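Local coordinates for protein pectate lyase (Pectobacterium carotovorum, PDB 4U49) that probably cleaves polygalacturonate and pectins, including highly methylated ones, from within the chain by calcium-dependent beta-elimination, at residues 155-160 with 165-170; 27-32 with 245-250; 267-272 with 282-287; 76-81 with 275-280; 22-27 with 90-95. One frame throughout, in Å; residues are numbered along the deposited sequence.

Interaction 1. Residues 155-160 with 165-170; sequences PVITLE and KNLRIS
The CG1 methylene of Ile-157 rests against CD2 of Leu-167, 4.0 Å away, with the two buried side chains slanted across each other. Leu-167 gets there by swinging CG anti to its own nitrogen (chi1 174°), which sends the isobutyl group straight off its strand into the interior. In a second aliphatic pair methyl meets methyl: Val-156 CG2 lies 4.2 Å from Ile-169 CG2.

Together these pairs fill part of the bore of the right-handed parallel beta-helix that family PL3 lyases share. Strand 157-160 belongs to one parallel sheet and strand 167-169 to another: within a single coil the chain leaves the wall of 157-160, passes through strand 163-165, turns the corner at Asn-166 and sends residues inward from the wall of 167-169. Leu-142 of the coil before packs on both Val-156 and Leu-167, and Trp-192 of the coil after packs on Ile-169.

The polar groups near the contact face other ways. At the corner, Asn-166 sits at positive phi (58°), and its amide hydrogen-bonds to Asn-189 of the following coil as well as to Asp-136 and Ser-40. Arg-168, lying between the two inward-facing residues of its strand, turns its guanidinium outward to a salt bridge with Glu-193 and a hydrogen bond to Leu-28 O. Ile-169 also comes within about 8 Å, side chain to side chain, of Asp-194, a calcium ligand in a crystal structure of this protein, though no calcium is bound to this chain.

Interaction 2. Residues 27-32 with 245-250; sequences MLLKKD and TLTGQH
Asp-32 brings its carboxylate down on Thr-247 and the start of Gly-248, one of the places where the N-terminal fibronectin type III-like domain leans on the parallel beta-helix. The central bond runs from Thr-247 OG1 to Asp-32 OD1, at 2.7 Å. It reaches that oxygen on its anti side, 27° out of the carboxylate plane, and the two side chains approach from opposite directions. Thr-247 can deliver its hydroxyl because OG1 stands anti to the backbone nitrogen (chi1 -177°), pointing off the strand toward the neighbouring domain.

Both ends of the bond have further partners: OD1 also bonds His-215 ND1 on the adjacent coil, and Thr-247 OG1 also bonds Tyr-36 OH. The carboxylate oxygen is thus fixed by two groups of the beta-helix. The amide of Gly-248 comes within 3.4 Å of Asp-32 OD1, but at an angle too poor for a bond. Beside this polar contact, Leu-29 CD2 touches Thr-247 CG2 at 4.4 Å, a lighter apolar contact.

At Gly-248 the chain turns a coil corner, and just beyond it Gln-249 O accepts a hydrogen bond from Asn-216 ND2, a residue that is a calcium ligand in a crystal structure of this protein. His-250 folds back over the corner: one face of its ring lies on Leu-246 CB, and NE2 bonds Thr-247 O at 2.9 Å from above the carbonyl plane.

Interaction 3. Residues 267-272 with 282-287; sequences RNLTII and SIAGVN
Arg-267 reaches toward Asn-287 with a nearly straight side chain. From CB the chain bends so that CG lies beside the backbone nitrogen (chi1 -58°), then runs extended through CD to NE, which donates to Asn-232 O. Beyond CZ the two branches part: NH2 bonds Asn-263 OD1, while NH1 bonds Ser-256 OG and passes 3.9 Å from Asn-287 ND2. The amide nitrogen stands at the guanidinium edge, in its plane, yet the amide itself is turned 65° from that plane.

Farther along, the contact becomes apolar. Leu-269 CD2 meets Ala-284 CB at 3.8 Å, and Ile-271 pushes its extended arm across Ile-283 at about a right angle, CD1 to CG2 also 3.8 Å. These residues line the inside of the parallel beta-helix where two of its walls look at each other; the touching strands head 154° apart. Leu-253 and Trp-254 of the coil before pack against Ile-271 and Leu-269.

Asp-292 accepts from the backbone nitrogens of both Arg-267 and Asn-287. NH1 and ND2 are both donors and form no bond to each other; ND2 is held by Cys-257 O, so the two groups are positioned by separate acceptors, consistent with their lying side by side without a bond.

Interaction 4. Residues 76-81 with 275-280; sequences TDLTAN and TVNGTI
Asn-277 ND2 is held by a hydrogen bond to Tyr-36 OH and flanked by two carbons of the segment 76-81. The amide stands at a corner of the parallel beta-helix, and what it meets is the edge of the N-terminal fibronectin type III-like domain, where strand 74-77 runs out into a loop. Thr-76 comes nearer: its CG2 lies 3.9 Å from Asn-277 ND2, the two side chains slanting across one another. Leu-78 adds a looser touch from farther along the loop, CD2 to the same nitrogen at 4.3 Å.

The torsions bring both partners into place. Asn-277 holds CG anti to its nitrogen (chi1 -165°), extending the amide away from the strand toward the other domain, whereas Thr-76 presents its methyl by keeping OG1 back beside its own nitrogen. Tyr-36 also packs against Thr-76, so one tyrosine both bonds the amide and packs on the threonine beside it. This is a small contact at the surface.

The loop that carries Leu-78 is held within its own domain. Asp-77 closes an Asx turn, and the same carboxylate is anchored by a salt bridge to Arg-53 and a hydrogen bond to Tyr-88 OH. In the turn Thr-79 N donates to Asp-77 OD2 at 3.0 Å, nearly straight (159°), entering from above the carboxylate plane.

Interaction 5. Residues 22-27 with 90-95; sequences DDTMLM and VDTVSG
Val-90 sits between Thr-24 and Leu-26, giving one methyl to each. Its CG2 meets Thr-24 CG2 at 3.8 Å, the two side chains crossing at about a right angle, and its CG1 meets Leu-26 CD1 at 4.1 Å. The other Leu-26 methyl, CD2, rests 4.0 Å from the backbone nitrogen of Val-90, so both methyls of the leucine face Val-90, one its side chain and the other its backbone. Thr-92 joins next to this, setting CG2 against Thr-24 OG1 at 4.1 Å.

A single water bridges the two segments. It accepts from Thr-24 OG1 at 2.9 Å and donates to Val-90 O at the same distance, tying side chain to backbone across the gap. Thr-24 keeps OG1 beside its own nitrogen (chi1 -61°), which leaves its methyl for Val-90 and its hydroxyl for the water; the hydroxyl also bonds Thr-41 OG1.

In the next shell, Trp-39 packs on Thr-24, Leu-26 and Val-90 together, while Leu-100 backs the two threonines. Val-90 N is bonded to Ser-102 OG and Leu-26 N to Asn-103 OD1, so strand 99-106 steadies both sides.

Strands 24-27 and 90-94 pass 8.6 Å apart at 148°, one from each sheet. Strands 24-31, 34-41 and 74-77 facing 62-68, 46-54, 87-94 and 99-106 give the topology of a fibronectin type III-like beta-sandwich.

In the fold
Along the chain, interaction 5 ties the first strand of the N-terminal sandwich to strand 87-94, and interactions 1 and 3 follow in series as interior packing of the beta-helix, their centres 22 Å apart. Interactions 2 and 4 join sandwich to helix; their centres lie only 7 Å apart, on neighbouring strands 244-247 and 274-277, and Tyr-36 hydrogen-bonds into both. Strand 24-31 serves interactions 5 and 2 in turn, and also touches interaction 1 through the bond of Arg-168 to Leu-28 O. The three-stranded sheet of the sandwich, through all its strands, therefore packs against several coils of the lyase domain, near calcium ligands seen in a crystal structure of this protein.

Interaction 1. Residues 155-160 with 165-170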
# COMPACT_ATOMS: atom_id res chain seq x y z
N PRO A 155 -6.91 12.09 -10.11
CA PRO A 155 -5.82 11.15 -9.82
C PRO A 155 -4.49 11.68 -10.34
O PRO A 155 -4.46 12.33 -11.38
CB PRO A 155 -6.25 9.88 -10.55
CG PRO A 155 -7.18 10.34 -11.62
CD PRO A 155 -7.89 11.54 -11.07
N VAL A 156 -3.41 11.41 -9.61
CA VAL A 156 -2.07 11.75 -10.08
C VAL A 156 -1.71 10.82 -11.23
O VAL A 156 -1.00 11.21 -12.17
CB VAL A 156 -1.02 11.65 -8.95
CG1 VAL A 156 0.37 12.00 -9.47
CG2 VAL A 156 -1.41 12.56 -7.79
N ILE A 157 -2.21 9.59 -11.17
CA ILE A 157 -1.99 8.60 -12.21
C ILE A 157 -3.25 7.77 -12.42
O ILE A 157 -3.87 7.32 -11.46
CB ILE A 157 -0.82 7.65 -11.85
CG1 ILE A 157 0.51 8.40 -11.84
CG2 ILE A 157 -0.76 6.49 -12.84
CD1 ILE A 157 1.02 8.78 -13.21
N THR A 158 -3.63 7.58 -13.68
CA THR A 158 -4.72 6.67 -14.03
C THR A 158 -4.18 5.47 -14.79
O THR A 158 -3.44 5.62 -15.77
CB THR A 158 -5.81 7.37 -14.87
OG1 THR A 158 -6.43 8.40 -14.10
CG2 THR A 158 -6.88 6.36 -15.30
N LEU A 159 -4.53 4.28 -14.33
CA LEU A 159 -4.10 3.05 -14.96
C LEU A 159 -5.27 2.33 -15.60
O LEU A 159 -6.27 2.05 -14.94
CB LEU A 159 -3.42 2.12 -13.94
CG LEU A 159 -2.25 2.68 -13.14
CD1 LEU A 159 -1.82 1.68 -12.06
CD2 LEU A 159 -1.08 3.02 -14.05
N GLU A 160 -5.15 2.03 -16.89
CA GLU A 160 -6.14 1.21 -17.58
C GLU A 160 -5.49 -0.08 -18.03
O GLU A 160 -4.78 -0.11 -19.03
CB GLU A 160 -6.73 1.96 -18.77
CG GLU A 160 -7.51 3.20 -18.36
CD GLU A 160 -8.12 3.92 -19.55
OE1 GLU A 160 -7.58 3.79 -20.66
OE2 GLU A 160 -9.14 4.62 -19.36
N LYS A 165 5.46 1.57 -11.65
CA LYS A 165 6.42 1.21 -10.62
C LYS A 165 7.43 2.32 -10.34
O LYS A 165 7.69 3.18 -11.18
CB LYS A 165 7.15 -0.08 -10.99
CG LYS A 165 7.92 -0.03 -12.30
CD LYS A 165 8.56 -1.38 -12.61
CE LYS A 165 7.51 -2.47 -12.67
NZ LYS A 165 8.10 -3.79 -13.04
N ASN A 166 7.98 2.28 -9.13
CA ASN A 166 9.06 3.18 -8.71
C ASN A 166 8.67 4.66 -8.82
O ASN A 166 9.26 5.41 -9.59
CB ASN A 166 10.31 2.90 -9.54
CG ASN A 166 10.68 1.42 -9.53
OD1 ASN A 166 10.53 0.74 -8.51
ND2 ASN A 166 11.16 0.92 -10.66
N LEU A 167 7.68 5.06 -8.03
CA LEU A 167 7.15 6.41 -8.09
C LEU A 167 6.96 7.01 -6.71
O LEU A 167 6.54 6.33 -5.78
CB LEU A 167 5.82 6.42 -8.85
CG LEU A 167 5.05 7.75 -8.89
CD1 LEU A 167 5.80 8.80 -9.70
CD2 LEU A 167 3.64 7.54 -9.45
N ARG A 168 7.27 8.30 -6.58
CA ARG A 168 6.99 9.04 -5.37
C ARG A 168 5.86 10.03 -5.64
O ARG A 168 5.93 10.81 -6.59
CB ARG A 168 8.24 9.75 -4.87
CG ARG A 168 8.11 10.39 -3.50
CD ARG A 168 9.46 10.94 -3.03
NE ARG A 168 10.50 9.92 -3.04
CZ ARG A 168 10.89 9.23 -1.97
NH1 ARG A 168 10.33 9.46 -0.79
NH2 ARG A 168 11.84 8.32 -2.08
N ILE A 169 4.81 9.97 -4.83
CA ILE A 169 3.74 10.95 -4.93
C ILE A 169 3.99 12.01 -3.88
O ILE A 169 4.15 11.71 -2.70
CB ILE A 169 2.36 10.30 -4.75
CG1 ILE A 169 2.11 9.29 -5.88
CG2 ILE A 169 1.26 11.36 -4.76
CD1 ILE A 169 0.79 8.58 -5.79
N SER A 170 4.04 13.27 -4.32
CA SER A 170 4.52 14.36 -3.49
C SER A 170 3.61 14.64 -2.30
O SER A 170 2.42 14.29 -2.30
CB SER A 170 4.68 15.63 -4.31
OG SER A 170 3.42 16.24 -4.53

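Interaction 2. Residues 27-32 with 245-250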
# COMPACT_ATOMS: atom_id res chain seq x y z
N MET A 27 14.00 2.59 -3.16
CA MET A 27 13.67 3.95 -2.73
C MET A 27 13.52 3.97 -1.21
O MET A 27 13.30 2.93 -0.60
CB MET A 27 12.38 4.44 -3.39
CG MET A 27 12.34 4.29 -4.89
SD MET A 27 10.89 5.08 -5.59
CE MET A 27 9.59 4.41 -4.55
N LEU A 28 13.60 5.15 -0.60
CA LEU A 28 13.40 5.22 0.84
C LEU A 28 12.59 6.43 1.28
O LEU A 28 12.45 7.41 0.55
CB LEU A 28 14.75 5.21 1.57
CG LEU A 28 15.86 6.19 1.21
CD1 LEU A 28 15.62 7.56 1.84
CD2 LEU A 28 17.21 5.64 1.65
N LEU A 29 12.05 6.32 2.49
CA LEU A 29 11.36 7.43 3.13
C LEU A 29 11.83 7.52 4.57
O LEU A 29 11.57 6.62 5.38
CB LEU A 29 9.84 7.23 3.07
CG LEU A 29 9.00 8.32 3.74
CD1 LEU A 29 9.15 9.64 3.00
CD2 LEU A 29 7.53 7.90 3.83
N LYS A 30 12.56 8.59 4.89
CA LYS A 30 12.96 8.84 6.27
C LYS A 30 11.92 9.75 6.91
O LYS A 30 11.85 10.94 6.60
CB LYS A 30 14.36 9.46 6.33
CG LYS A 30 14.92 9.59 7.74
CD LYS A 30 16.38 10.00 7.73
CE LYS A 30 16.88 10.31 9.13
NZ LYS A 30 18.34 10.61 9.15
N LYS A 31 11.10 9.17 7.78
CA LYS A 31 9.89 9.83 8.26
C LYS A 31 9.35 9.11 9.49
O LYS A 31 9.56 7.91 9.65
CB LYS A 31 8.83 9.84 7.15
CG LYS A 31 7.58 10.65 7.45
CD LYS A 31 7.82 12.14 7.26
CE LYS A 31 6.71 12.77 6.44
NZ LYS A 31 6.61 12.14 5.09
N ASP A 32 8.68 9.86 10.36
CA ASP A 32 8.04 9.31 11.55
C ASP A 32 9.02 8.53 12.44
O ASP A 32 8.68 7.46 12.95
CB ASP A 32 6.86 8.41 11.15
CG ASP A 32 5.83 9.14 10.30
OD1 ASP A 32 5.44 8.60 9.25
OD2 ASP A 32 5.41 10.25 10.68
N THR A 245 3.46 -0.90 3.40
CA THR A 245 3.59 -0.37 4.76
C THR A 245 2.93 1.00 4.94
O THR A 245 3.19 1.94 4.19
CB THR A 245 5.07 -0.26 5.18
OG1 THR A 245 5.66 -1.57 5.21
CG2 THR A 245 5.20 0.37 6.56
N LEU A 246 2.08 1.09 5.96
CA LEU A 246 1.48 2.36 6.35
C LEU A 246 2.28 2.99 7.49
O LEU A 246 2.61 2.31 8.46
CB LEU A 246 0.02 2.16 6.79
CG LEU A 246 -0.98 1.62 5.77
CD1 LEU A 246 -2.36 1.49 6.40
CD2 LEU A 246 -1.03 2.51 4.54
N THR A 247 2.59 4.27 7.36
CA THR A 247 3.27 4.98 8.44
C THR A 247 2.53 6.27 8.78
O THR A 247 1.77 6.80 7.97
CB THR A 247 4.74 5.31 8.07
OG1 THR A 247 5.38 5.95 9.18
CG2 THR A 247 4.80 6.22 6.86
N GLY A 248 2.74 6.76 9.99
CA GLY A 248 2.04 7.93 10.48
C GLY A 248 0.74 7.56 11.16
O GLY A 248 0.64 6.52 11.81
N GLN A 249 -0.27 8.42 11.02
CA GLN A 249 -1.55 8.20 11.66
C GLN A 249 -2.65 8.05 10.60
O GLN A 249 -2.90 8.98 9.83
CB GLN A 249 -1.88 9.34 12.62
CG GLN A 249 -0.89 9.48 13.79
CD GLN A 249 0.44 10.08 13.37
OE1 GLN A 249 0.49 10.98 12.53
NE2 GLN A 249 1.52 9.58 13.94
N HIS A 250 -3.28 6.89 10.58
CA HIS A 250 -4.25 6.55 9.54
C HIS A 250 -5.67 6.39 10.08
O HIS A 250 -5.88 6.25 11.28
CB HIS A 250 -3.83 5.27 8.82
CG HIS A 250 -2.64 5.44 7.93
ND1 HIS A 250 -2.76 5.63 6.57
CD2 HIS A 250 -1.32 5.45 8.21
CE1 HIS A 250 -1.55 5.75 6.05
NE2 HIS A 250 -0.66 5.65 7.01

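Interaction 3. Residues 267-272 with 282-287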
# COMPACT_ATOMS: atom_id res chain seq x y z
N ARG A 267 -17.45 -6.91 -3.05
CA ARG A 267 -16.22 -6.14 -3.16
C ARG A 267 -15.17 -6.86 -2.32
O ARG A 267 -15.35 -7.04 -1.12
CB ARG A 267 -16.40 -4.70 -2.68
CG ARG A 267 -17.48 -3.93 -3.41
CD ARG A 267 -17.46 -2.47 -2.98
NE ARG A 267 -18.49 -1.68 -3.64
CZ ARG A 267 -19.62 -1.29 -3.05
NH1 ARG A 267 -19.84 -1.62 -1.79
NH2 ARG A 267 -20.51 -0.57 -3.72
N ASN A 268 -14.08 -7.29 -2.95
CA ASN A 268 -13.13 -8.17 -2.28
C ASN A 268 -11.78 -7.52 -2.00
O ASN A 268 -11.27 -6.73 -2.79
CB ASN A 268 -12.93 -9.44 -3.10
CG ASN A 268 -14.21 -10.23 -3.26
OD1 ASN A 268 -15.00 -10.34 -2.33
ND2 ASN A 268 -14.41 -10.79 -4.45
N LEU A 269 -11.22 -7.88 -0.85
CA LEU A 269 -9.89 -7.43 -0.45
C LEU A 269 -9.05 -8.62 -0.03
O LEU A 269 -9.50 -9.47 0.73
CB LEU A 269 -9.98 -6.43 0.72
CG LEU A 269 -8.63 -6.01 1.33
CD1 LEU A 269 -7.91 -5.02 0.43
CD2 LEU A 269 -8.81 -5.44 2.74
N THR A 270 -7.82 -8.69 -0.53
CA THR A 270 -6.89 -9.69 -0.04
C THR A 270 -5.60 -9.02 0.41
O THR A 270 -4.90 -8.39 -0.38
CB THR A 270 -6.57 -10.76 -1.10
OG1 THR A 270 -7.78 -11.42 -1.48
CG2 THR A 270 -5.59 -11.78 -0.54
N ILE A 271 -5.29 -9.16 1.69
CA ILE A 271 -4.02 -8.69 2.21
C ILE A 271 -3.09 -9.88 2.31
O ILE A 271 -3.21 -10.69 3.22
CB ILE A 271 -4.15 -8.02 3.59
CG1 ILE A 271 -5.09 -6.81 3.53
CG2 ILE A 271 -2.79 -7.59 4.11
CD1 ILE A 271 -5.30 -6.15 4.88
N ILE A 272 -2.17 -10.00 1.36
CA ILE A 272 -1.20 -11.08 1.39
C ILE A 272 -0.15 -10.78 2.46
O ILE A 272 0.22 -11.64 3.26
CB ILE A 272 -0.54 -11.29 0.02
CG1 ILE A 272 -1.61 -11.61 -1.03
CG2 ILE A 272 0.50 -12.40 0.09
CD1 ILE A 272 -1.05 -12.00 -2.39
N SER A 282 -9.01 1.29 11.92
CA SER A 282 -9.48 -0.04 11.53
C SER A 282 -8.82 -0.49 10.24
O SER A 282 -8.29 0.33 9.48
CB SER A 282 -11.00 -0.05 11.37
OG SER A 282 -11.38 0.73 10.26
N ILE A 283 -8.87 -1.79 9.98
CA ILE A 283 -8.26 -2.34 8.77
C ILE A 283 -9.29 -2.50 7.66
O ILE A 283 -9.31 -1.71 6.71
CB ILE A 283 -7.59 -3.70 9.04
CG1 ILE A 283 -6.57 -3.57 10.17
CG2 ILE A 283 -6.92 -4.22 7.78
CD1 ILE A 283 -5.47 -2.56 9.90
N ALA A 284 -10.16 -3.50 7.78
CA ALA A 284 -11.10 -3.81 6.70
C ALA A 284 -12.54 -3.90 7.17
O ALA A 284 -12.84 -4.52 8.18
CB ALA A 284 -10.69 -5.11 6.02
N GLY A 285 -13.44 -3.27 6.42
CA GLY A 285 -14.87 -3.37 6.69
C GLY A 285 -15.59 -3.97 5.50
O GLY A 285 -15.44 -3.49 4.37
N VAL A 286 -16.37 -5.02 5.74
CA VAL A 286 -17.06 -5.73 4.67
C VAL A 286 -18.57 -5.78 4.89
O VAL A 286 -19.04 -5.86 6.02
CB VAL A 286 -16.52 -7.18 4.53
CG1 VAL A 286 -15.08 -7.17 4.04
CG2 VAL A 286 -16.63 -7.92 5.86
N ASN A 287 -19.32 -5.73 3.79
CA ASN A 287 -20.76 -5.92 3.85
C ASN A 287 -21.12 -7.39 3.81
O ASN A 287 -20.96 -8.05 2.78
CB ASN A 287 -21.45 -5.19 2.69
CG ASN A 287 -21.33 -3.69 2.80
OD1 ASN A 287 -21.49 -3.12 3.89
ND2 ASN A 287 -21.04 -3.03 1.68

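Interaction 4. Residues 76-81 with 275-280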
# COMPACT_ATOMS: atom_id res chain seq x y z
N THR A 76 11.54 -1.90 7.38
CA THR A 76 11.54 -0.77 8.31
C THR A 76 12.79 -0.79 9.19
O THR A 76 12.99 -1.73 9.96
CB THR A 76 10.30 -0.77 9.22
OG1 THR A 76 9.11 -0.66 8.41
CG2 THR A 76 10.35 0.40 10.19
N ASP A 77 13.62 0.24 9.07
CA ASP A 77 14.84 0.34 9.87
C ASP A 77 14.60 1.24 11.08
O ASP A 77 14.40 2.44 10.94
CB ASP A 77 16.00 0.87 9.02
CG ASP A 77 17.31 0.92 9.78
OD1 ASP A 77 18.30 1.47 9.24
OD2 ASP A 77 17.37 0.41 10.92
N LEU A 78 14.64 0.64 12.26
CA LEU A 78 14.42 1.37 13.51
C LEU A 78 15.71 1.55 14.31
O LEU A 78 15.69 2.12 15.40
CB LEU A 78 13.38 0.66 14.36
CG LEU A 78 11.97 0.54 13.77
CD1 LEU A 78 11.04 -0.17 14.75
CD2 LEU A 78 11.42 1.90 13.41
N THR A 79 16.83 1.07 13.77
CA THR A 79 18.08 1.07 14.52
C THR A 79 19.08 2.12 14.03
O THR A 79 20.16 2.27 14.61
CB THR A 79 18.77 -0.31 14.46
OG1 THR A 79 19.19 -0.58 13.12
CG2 THR A 79 17.82 -1.41 14.92
N ALA A 80 18.73 2.84 12.97
CA ALA A 80 19.64 3.83 12.40
C ALA A 80 19.71 5.08 13.27
O ALA A 80 18.74 5.46 13.91
CB ALA A 80 19.19 4.20 11.00
N ASN A 81 20.88 5.72 13.29
CA ASN A 81 21.07 6.98 13.99
C ASN A 81 20.28 8.10 13.30
O ASN A 81 20.56 8.42 12.15
CB ASN A 81 22.55 7.34 14.07
CG ASN A 81 22.84 8.50 15.02
OD1 ASN A 81 21.98 9.34 15.29
ND2 ASN A 81 24.07 8.55 15.52
N THR A 275 2.15 -4.05 6.61
CA THR A 275 2.59 -3.59 7.92
C THR A 275 2.01 -2.21 8.23
O THR A 275 2.05 -1.32 7.38
CB THR A 275 4.13 -3.51 8.01
OG1 THR A 275 4.68 -4.83 7.98
CG2 THR A 275 4.56 -2.82 9.30
N VAL A 276 1.47 -2.05 9.43
CA VAL A 276 1.07 -0.72 9.89
C VAL A 276 2.01 -0.27 11.00
O VAL A 276 1.88 -0.69 12.15
CB VAL A 276 -0.38 -0.70 10.41
CG1 VAL A 276 -0.75 0.69 10.92
CG2 VAL A 276 -1.35 -1.14 9.31
N ASN A 277 2.98 0.57 10.65
CA ASN A 277 3.90 1.12 11.64
C ASN A 277 3.44 2.51 12.04
O ASN A 277 4.03 3.52 11.66
CB ASN A 277 5.33 1.18 11.11
CG ASN A 277 6.34 1.40 12.22
OD1 ASN A 277 6.21 0.86 13.31
ND2 ASN A 277 7.35 2.22 11.94
N GLY A 278 2.37 2.55 12.82
CA GLY A 278 1.77 3.79 13.26
C GLY A 278 0.42 3.46 13.84
O GLY A 278 0.17 2.33 14.27
N THR A 279 -0.46 4.45 13.87
CA THR A 279 -1.80 4.24 14.40
C THR A 279 -2.82 4.15 13.27
O THR A 279 -2.67 4.80 12.23
CB THR A 279 -2.20 5.36 15.37
OG1 THR A 279 -2.18 6.61 14.69
CG2 THR A 279 -1.22 5.41 16.53
N ILE A 280 -3.85 3.34 13.48
CA ILE A 280 -4.93 3.22 12.51
C ILE A 280 -6.22 2.86 13.25
O ILE A 280 -6.19 2.13 14.25
CB ILE A 280 -4.59 2.17 11.42
CG1 ILE A 280 -5.59 2.25 10.26
CG2 ILE A 280 -4.53 0.77 12.01
CD1 ILE A 280 -5.17 1.42 9.05

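Interaction 5. Residues 22-27 with 90-95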
# COMPACT_ATOMS: atom_id res chain seq x y z
N ASP A 22 18.63 -7.79 -15.30
CA ASP A 22 17.74 -7.55 -14.17
C ASP A 22 18.17 -6.33 -13.37
O ASP A 22 19.35 -6.00 -13.30
CB ASP A 22 17.68 -8.77 -13.25
CG ASP A 22 17.23 -10.03 -13.97
OD1 ASP A 22 17.52 -11.13 -13.47
OD2 ASP A 22 16.59 -9.91 -15.04
N ASP A 23 17.20 -5.67 -12.74
CA ASP A 23 17.49 -4.55 -11.86
C ASP A 23 16.51 -4.53 -10.68
O ASP A 23 15.36 -4.92 -10.81
CB ASP A 23 17.42 -3.22 -12.61
CG ASP A 23 18.54 -3.06 -13.62
OD1 ASP A 23 19.70 -2.85 -13.20
OD2 ASP A 23 18.26 -3.12 -14.84
N THR A 24 17.00 -4.06 -9.54
CA THR A 24 16.15 -3.79 -8.40
C THR A 24 16.22 -2.30 -8.11
O THR A 24 17.31 -1.76 -7.92
CB THR A 24 16.57 -4.59 -7.16
OG1 THR A 24 16.46 -6.00 -7.44
CG2 THR A 24 15.67 -4.25 -5.98
N MET A 25 15.07 -1.65 -8.09
CA MET A 25 15.00 -0.22 -7.79
C MET A 25 14.62 -0.01 -6.33
O MET A 25 13.51 -0.34 -5.92
CB MET A 25 14.00 0.49 -8.69
CG MET A 25 13.73 1.93 -8.29
SD MET A 25 15.06 3.06 -8.74
CE MET A 25 14.53 4.55 -7.91
N LEU A 26 15.55 0.55 -5.56
CA LEU A 26 15.32 0.82 -4.15
C LEU A 26 15.06 2.31 -3.91
O LEU A 26 15.80 3.16 -4.39
CB LEU A 26 16.53 0.36 -3.32
CG LEU A 26 16.53 0.66 -1.82
CD1 LEU A 26 15.39 -0.06 -1.13
CD2 LEU A 26 17.87 0.29 -1.21
N MET A 27 14.00 2.59 -3.16
CA MET A 27 13.67 3.95 -2.73
C MET A 27 13.52 3.97 -1.21
O MET A 27 13.30 2.93 -0.60
CB MET A 27 12.38 4.44 -3.39
CG MET A 27 12.34 4.29 -4.89
SD MET A 27 10.89 5.08 -5.59
CE MET A 27 9.59 4.41 -4.55
N VAL A 90 19.57 -3.29 -1.20
CA VAL A 90 18.98 -4.61 -1.02
C VAL A 90 19.55 -5.58 -2.06
O VAL A 90 19.71 -5.23 -3.23
CB VAL A 90 17.43 -4.58 -1.11
CG1 VAL A 90 16.84 -3.73 0.00
CG2 VAL A 90 16.96 -4.09 -2.46
N ASP A 91 19.90 -6.77 -1.60
CA ASP A 91 20.38 -7.83 -2.48
C ASP A 91 19.32 -8.90 -2.58
O ASP A 91 18.76 -9.32 -1.57
CB ASP A 91 21.69 -8.44 -1.96
CG ASP A 91 22.90 -7.54 -2.19
OD1 ASP A 91 22.72 -6.36 -2.55
OD2 ASP A 91 24.04 -8.03 -2.01
N THR A 92 19.01 -9.34 -3.80
CA THR A 92 18.10 -10.47 -3.96
C THR A 92 18.88 -11.70 -4.38
O THR A 92 19.79 -11.63 -5.21
CB THR A 92 17.00 -10.19 -5.00
OG1 THR A 92 17.59 -10.05 -6.29
CG2 THR A 92 16.25 -8.92 -4.64
N VAL A 93 18.54 -12.84 -3.79
CA VAL A 93 19.17 -14.10 -4.13
C VAL A 93 18.16 -14.99 -4.84
O VAL A 93 17.07 -15.24 -4.33
CB VAL A 93 19.72 -14.81 -2.88
CG1 VAL A 93 20.47 -16.08 -3.27
CG2 VAL A 93 20.63 -13.87 -2.10
N SER A 94 18.52 -15.45 -6.03
CA SER A 94 17.62 -16.27 -6.85
C SER A 94 17.99 -17.74 -6.76
O SER A 94 19.02 -18.10 -6.19
CB SER A 94 17.65 -15.80 -8.30
OG SER A 94 17.09 -14.51 -8.44
N GLY A 95 17.14 -18.59 -7.33
CA GLY A 95 17.34 -20.03 -7.28
C GLY A 95 18.57 -20.51 -8.02
O GLY A 95 19.11 -21.57 -7.71
O HOH W 1 18.30 -6.63 -5.35